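Local coordinates for protein botulinum neurotoxin type G (Clostridium botulinum, PDB 3MPP) that adheres to the neuronal cell surface as the receptor-binding part of a clostridial neurotoxin whose light chain is a zinc protease, at residues Y347-K353 with Q364-K369; S400-L404 with R415-N419. The protein carries 4 engineered substitutions. All coordinates share one frame; numbering follows the deposited sequence. Where two conformers were deposited one is given.

Contact 1: Y347-K353 with Q364-K369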
loop_
_atom_site.group_PDB
_atom_site.type_symbol
_atom_site.label_atom_id
_atom_site.label_comp_id
_atom_site.label_asym_id
_atom_site.label_seq_id
_atom_site.Cartn_x
_atom_site.Cartn_y
_atom_site.Cartn_z
ATOM N N TYR A 347 -16.808 26.581 7.094
ATOM C CA TYR A 347 -15.522 26.409 7.747
ATOM C C TYR A 347 -14.691 25.372 6.999
ATOM O O TYR A 347 -15.207 24.311 6.616
ATOM C CB TYR A 347 -15.757 25.963 9.187
ATOM C CG TYR A 347 -14.530 25.989 10.081
ATOM C CD1 TYR A 347 -13.724 27.115 10.148
ATOM C CD2 TYR A 347 -14.206 24.897 10.892
ATOM C CE1 TYR A 347 -12.615 27.162 10.981
ATOM C CE2 TYR A 347 -13.096 24.939 11.735
ATOM C CZ TYR A 347 -12.306 26.072 11.768
ATOM O OH TYR A 347 -11.201 26.130 12.585
ATOM N N ASP A 348 -13.403 25.655 6.807
ATOM C CA ASP A 348 -12.578 24.795 5.958
ATOM C C ASP A 348 -11.437 24.086 6.678
ATOM O O ASP A 348 -10.738 23.270 6.083
ATOM C CB ASP A 348 -12.030 25.567 4.757
ATOM C CG ASP A 348 -11.165 26.767 5.169
ATOM O OD1 ASP A 348 -11.116 27.116 6.364
ATOM O OD2 ASP A 348 -10.541 27.365 4.283
ATOM N N VAL A 349 -11.269 24.371 7.957
ATOM C CA VAL A 349 -10.187 23.755 8.725
ATOM C C VAL A 349 -10.547 22.324 9.187
ATOM O O VAL A 349 -11.466 22.108 9.998
ATOM C CB VAL A 349 -9.798 24.629 9.921
ATOM C CG1 VAL A 349 -8.680 23.963 10.708
ATOM C CG2 VAL A 349 -9.387 26.038 9.430
ATOM N N LEU A 350 -9.822 21.354 8.641
ATOM C CA LEU A 350 -10.082 19.946 8.890
ATOM C C LEU A 350 -8.898 19.290 9.589
ATOM O O LEU A 350 -7.813 19.864 9.678
ATOM C CB LEU A 350 -10.300 19.214 7.563
ATOM C CG LEU A 350 -11.270 19.869 6.588
ATOM C CD1 LEU A 350 -11.303 19.090 5.258
ATOM C CD2 LEU A 350 -12.645 19.967 7.238
ATOM N N GLN A 351 -9.114 18.065 10.059
ATOM C CA GLN A 351 -8.056 17.281 10.684
ATOM C C GLN A 351 -8.110 15.855 10.162
ATOM O O GLN A 351 -9.173 15.224 10.161
ATOM C CB GLN A 351 -8.209 17.283 12.204
ATOM C CG GLN A 351 -8.216 18.660 12.831
ATOM C CD GLN A 351 -8.719 18.638 14.264
ATOM O OE1 GLN A 351 -8.234 17.870 15.091
ATOM N NE2 GLN A 351 -9.699 19.488 14.564
ATOM N N ILE A 352 -6.969 15.352 9.694
ATOM C CA ILE A 352 -6.883 13.978 9.218
ATOM C C ILE A 352 -6.449 13.090 10.376
ATOM O O ILE A 352 -5.522 13.417 11.121
ATOM C CB ILE A 352 -5.923 13.825 8.021
ATOM C CG1 ILE A 352 -6.308 14.780 6.895
ATOM C CG2 ILE A 352 -5.973 12.416 7.466
ATOM C CD1 ILE A 352 -5.664 14.415 5.565
ATOM N N LYS A 353 -7.134 11.966 10.531
ATOM C CA LYS A 353 -6.950 11.140 11.709
ATOM C C LYS A 353 -6.808 9.670 11.311
ATOM O O LYS A 353 -7.104 9.283 10.182
ATOM C CB LYS A 353 -8.153 11.292 12.645
ATOM C CG LYS A 353 -8.544 12.709 12.993
ATOM C CD LYS A 353 -7.627 13.335 14.032
ATOM C CE LYS A 353 -7.785 12.689 15.382
ATOM N NZ LYS A 353 -7.323 13.635 16.443
ATOM N N GLN A 364 -9.481 8.993 8.478
ATOM C CA GLN A 364 -10.772 9.657 8.661
ATOM C C GLN A 364 -10.550 11.159 8.598
ATOM O O GLN A 364 -9.442 11.633 8.855
ATOM C CB GLN A 364 -11.374 9.302 10.030
ATOM C CG GLN A 364 -11.663 7.802 10.236
ATOM C CD GLN A 364 -10.418 6.985 10.564
ATOM O OE1 GLN A 364 -9.552 7.413 11.342
ATOM N NE2 GLN A 364 -10.332 5.795 9.979
ATOM N N ILE A 365 -11.594 11.912 8.260
ATOM C CA ILE A 365 -11.464 13.370 8.187
ATOM C C ILE A 365 -12.477 14.004 9.128
ATOM O O ILE A 365 -13.675 13.813 8.964
ATOM C CB ILE A 365 -11.670 13.895 6.749
ATOM C CG1 ILE A 365 -10.739 13.162 5.786
ATOM C CG2 ILE A 365 -11.445 15.422 6.692
ATOM C CD1 ILE A 365 -11.256 13.024 4.368
ATOM N N LEU A 366 -11.966 14.746 10.110
ATOM C CA LEU A 366 -12.746 15.344 11.172
ATOM C C LEU A 366 -12.838 16.860 10.974
ATOM O O LEU A 366 -11.928 17.479 10.436
ATOM C CB LEU A 366 -12.066 15.034 12.520
ATOM C CG LEU A 366 -12.480 15.800 13.781
ATOM C CD1 LEU A 366 -13.894 15.459 14.201
ATOM C CD2 LEU A 366 -11.509 15.550 14.945
ATOM N N CYS A 367 -13.952 17.450 11.390
ATOM C CA CYS A 367 -14.041 18.899 11.508
ATOM C C CYS A 367 -14.591 19.278 12.874
ATOM O O CYS A 367 -15.662 18.801 13.278
ATOM C CB CYS A 367 -14.916 19.506 10.411
ATOM S SG CYS A 367 -14.905 21.324 10.385
ATOM N N GLU A 368 -13.849 20.122 13.585
ATOM C CA GLU A 368 -14.229 20.593 14.915
ATOM C C GLU A 368 -13.946 22.093 15.014
ATOM O O GLU A 368 -12.973 22.571 14.446
ATOM C CB GLU A 368 -13.410 19.884 15.991
ATOM C CG GLU A 368 -13.805 18.454 16.286
ATOM C CD GLU A 368 -13.079 17.906 17.510
ATOM O OE1 GLU A 368 -11.989 18.426 17.841
ATOM O OE2 GLU A 368 -13.593 16.954 18.139
ATOM N N LYS A 369 -14.783 22.829 15.737
ATOM C CA LYS A 369 -14.540 24.266 15.937
ATOM C C LYS A 369 -15.252 24.840 17.162
ATOM O O LYS A 369 -16.318 25.446 17.043
ATOM C CB LYS A 369 -14.944 25.067 14.696
ATOM C CG LYS A 369 -14.582 26.563 14.735
ATOM C CD LYS A 369 -15.309 27.326 13.622
ATOM C CE LYS A 369 -14.742 28.723 13.400
ATOM N NZ LYS A 369 -14.896 29.596 14.596
HETATM O O HOH W 1 -10.520 23.196 14.104
HETATM O O HOH W 2 -11.065 20.964 12.545
#
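Leu350 packs against two residues of the partner strand, its CD1 meeting Ile365 CG2 at 3.9 Å and its CD2 reaching Cys367 CB. Phe377 of strand 373-382 touches both Leu350 and Ile365 and extends this apolar patch. The thiol of Cys367 then leads on to Tyr347: with SG anti to the backbone N (chi1 -173°), the sulfur comes to the edge of the phenol ring, 3.7 Å from CD2, a sulfur-aromatic contact. The Lys369 chain, extended as far as CE, lies over one face of the same ring, its CD 3.5 Å from the centroid and almost exactly on the ring normal, while the backbone N of Val349 covers the opposite face. Aliphatic CH-pi packing dominates here, since NZ is too far along for more than a weak cation-pi attraction.

The segments belong to an antiparallel beta hairpin, strands 346-353 and 364-368, in the beta-trefoil half of the receptor-binding domain. Gln351 and Leu366 form a hydrogen-bonded pair, with Leu366 N to Gln351 O at 2.8 Å and almost linear; Lys353 and Gln364 form a second such pair, and Ile352 faces Ile365 in the non-hydrogen-bonded position between them.

Toward Tyr347 the strands separate and water takes over the bridging. One water donates to Val349 O and accepts from Glu368 N and, in one of the two conformers of Gln351, from its NE2 (2.8 Å); another donates to Glu368 O at 2.6 Å and is weakly bound to Tyr347 OH. The Glu368 carboxylate is held by Thr373 through OE2.

Contact 2: S400-L404 with R415-N419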
loop_
_atom_site.group_PDB
_atom_site.type_symbol
_atom_site.label_atom_id
_atom_site.label_comp_id
_atom_site.label_asym_id
_atom_site.label_seq_id
_atom_site.Cartn_x
_atom_site.Cartn_y
_atom_site.Cartn_z
ATOM N N SER A 400 -20.925 13.887 8.937
ATOM C CA SER A 400 -21.991 13.368 9.795
ATOM C C SER A 400 -21.535 13.025 11.216
ATOM O O SER A 400 -20.455 12.474 11.415
ATOM C CB SER A 400 -22.626 12.138 9.143
ATOM O OG SER A 400 -23.668 11.630 9.944
ATOM N N GLN A 401 -22.360 13.381 12.198
ATOM C CA GLN A 401 -22.163 12.961 13.579
ATOM C C GLN A 401 -22.424 11.461 13.775
ATOM O O GLN A 401 -22.076 10.905 14.809
ATOM C CB GLN A 401 -23.117 13.731 14.503
ATOM C CG GLN A 401 -23.138 15.225 14.291
ATOM C CD GLN A 401 -22.068 15.952 15.080
ATOM O OE1 GLN A 401 -22.311 17.031 15.624
ATOM N NE2 GLN A 401 -20.876 15.370 15.143
ATOM N N TRP A 402 -23.067 10.821 12.799
ATOM C CA TRP A 402 -23.367 9.386 12.880
ATOM C C TRP A 402 -22.092 8.566 13.061
ATOM O O TRP A 402 -22.077 7.556 13.774
ATOM C CB TRP A 402 -24.113 8.947 11.616
ATOM C CG TRP A 402 -24.060 7.471 11.293
ATOM C CD1 TRP A 402 -23.370 6.887 10.273
ATOM C CD2 TRP A 402 -24.737 6.402 11.980
ATOM N NE1 TRP A 402 -23.567 5.528 10.282
ATOM C CE2 TRP A 402 -24.402 5.206 11.320
ATOM C CE3 TRP A 402 -25.596 6.345 13.083
ATOM C CZ2 TRP A 402 -24.893 3.962 11.728
ATOM C CZ3 TRP A 402 -26.077 5.101 13.490
ATOM C CH2 TRP A 402 -25.733 3.937 12.810
ATOM N N TYR A 403 -21.021 9.022 12.426
ATOM C CA TYR A 403 -19.746 8.302 12.444
ATOM C C TYR A 403 -19.003 8.390 13.780
ATOM O O TYR A 403 -18.065 7.632 14.020
ATOM C CB TYR A 403 -18.848 8.793 11.317
ATOM C CG TYR A 403 -19.405 8.540 9.924
ATOM C CD1 TYR A 403 -19.633 7.239 9.456
ATOM C CD2 TYR A 403 -19.677 9.606 9.069
ATOM C CE1 TYR A 403 -20.122 7.023 8.170
ATOM C CE2 TYR A 403 -20.171 9.400 7.801
ATOM C CZ TYR A 403 -20.379 8.117 7.348
ATOM O OH TYR A 403 -20.857 7.952 6.076
ATOM N N LEU A 404 -19.430 9.302 14.649
ATOM C CA LEU A 404 -18.819 9.439 15.969
ATOM C C LEU A 404 -19.600 8.697 17.048
ATOM O O LEU A 404 -19.156 8.616 18.193
ATOM C CB LEU A 404 -18.685 10.919 16.360
ATOM C CG LEU A 404 -17.703 11.708 15.483
ATOM C CD1 LEU A 404 -17.464 13.052 16.078
ATOM C CD2 LEU A 404 -16.394 10.951 15.374
ATOM N N ARG A 415 -18.887 -0.068 10.286
ATOM C CA ARG A 415 -19.282 1.225 9.712
ATOM C C ARG A 415 -18.072 1.854 9.017
ATOM O O ARG A 415 -17.246 2.516 9.652
ATOM C CB ARG A 415 -19.827 2.132 10.835
ATOM C CG ARG A 415 -20.201 3.574 10.439
ATOM C CD ARG A 415 -20.513 4.428 11.698
ATOM N NE ARG A 415 -19.330 4.556 12.562
ATOM C CZ ARG A 415 -19.374 4.811 13.868
ATOM N NH1 ARG A 415 -20.541 4.974 14.469
ATOM N NH2 ARG A 415 -18.252 4.899 14.581
ATOM N N LEU A 416 -17.965 1.637 7.711
ATOM C CA LEU A 416 -16.723 1.906 6.983
ATOM C C LEU A 416 -16.819 3.121 6.062
ATOM O O LEU A 416 -15.825 3.510 5.465
ATOM C CB LEU A 416 -16.308 0.669 6.164
ATOM C CG LEU A 416 -16.147 -0.642 6.949
ATOM C CD1 LEU A 416 -15.833 -1.826 6.020
ATOM C CD2 LEU A 416 -15.078 -0.497 8.055
ATOM N N GLY A 417 -18.011 3.706 5.947
ATOM C CA GLY A 417 -18.209 4.869 5.083
ATOM C C GLY A 417 -17.413 6.139 5.403
ATOM O O GLY A 417 -17.364 7.069 4.595
ATOM N N CYS A 418 -16.826 6.211 6.593
ATOM C CA CYS A 418 -16.009 7.366 6.955
ATOM C C CYS A 418 -14.530 7.055 6.804
ATOM O O CYS A 418 -13.690 7.802 7.294
ATOM C CB CYS A 418 -16.268 7.805 8.406
ATOM S SG CYS A 418 -16.203 6.443 9.617
ATOM N N ASN A 419 -14.208 5.968 6.118
ATOM C CA ASN A 419 -12.792 5.625 5.935
ATOM C C ASN A 419 -12.387 5.887 4.505
ATOM O O ASN A 419 -12.999 5.355 3.584
ATOM C CB ASN A 419 -12.529 4.164 6.300
ATOM C CG ASN A 419 -12.877 3.864 7.736
ATOM O OD1 ASN A 419 -12.683 4.708 8.610
ATOM N ND2 ASN A 419 -13.401 2.665 7.991
#
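Tyr403 and Cys418 bring the two backbones closest, their CA atoms 6.7 Å apart, with no hydrogen bond running between the segments. Residues 402-404 form a 3-10 turn, introduced by an ST turn in which Ser400 OG accepts from Trp402 N, and a type I turn runs from Leu416 to Asn419. The Tyr403 ring is sandwiched: Cys418 CB lies 3.7 Å from its centroid over one face, and Trp402 CD1 covers the opposite face near the rim. Cys418 SG, set between its own backbone N and carbonyl carbon (chi1 49°), approaches Tyr403 CD1 obliquely at 3.5 Å. At the far end of the ring, Tyr403 OH bonds to Ile379 N. Arg415 runs past both aromatics, its CD 3.5 Å from Trp402 NE1. A bend at chi3 (63°) turns one face of the guanidinium toward the Tyr403 carbonyl, whose O stands over that face, 2.8 Å from NH2 and away from its N-H directions. NH1 bonds to Arg405 O, and NH2 weakly to Asn412 OD1. Trp402, within the Ser400-Tyr403 motif, probably binds host ganglioside. The cation probably attracts the Trp402 and Tyr403 carbonyls electrostatically, without a hydrogen bond, while its methylenes pack against the indole.

Contact 1 closes before contact 2 opens along the chain, and their centres lie 13 Å apart in the C-terminal receptor-binding subdomain. They meet at Gln364, the first residue of strand 364-368: Gln364 NE2 is 2.9 Å from Asn419 OD1, a probable hydrogen bond. Packing adds to this, with Gln364 CG 3.6 Å from Cys418 O. The other end of the Gln364 amide is occupied too, OE1 accepting from Tyr355 N, while Asn419 OD1 also bonds to Tyr356 OH. Strand 373-382 provides a second connection, with Leu376 touching both Leu366 and Tyr403. The side chain of Gln364 is about 12 Å from that of Trp402, the probable ganglioside-binding residue, which puts this end of the hairpin near that site but not in direct contact through this pair.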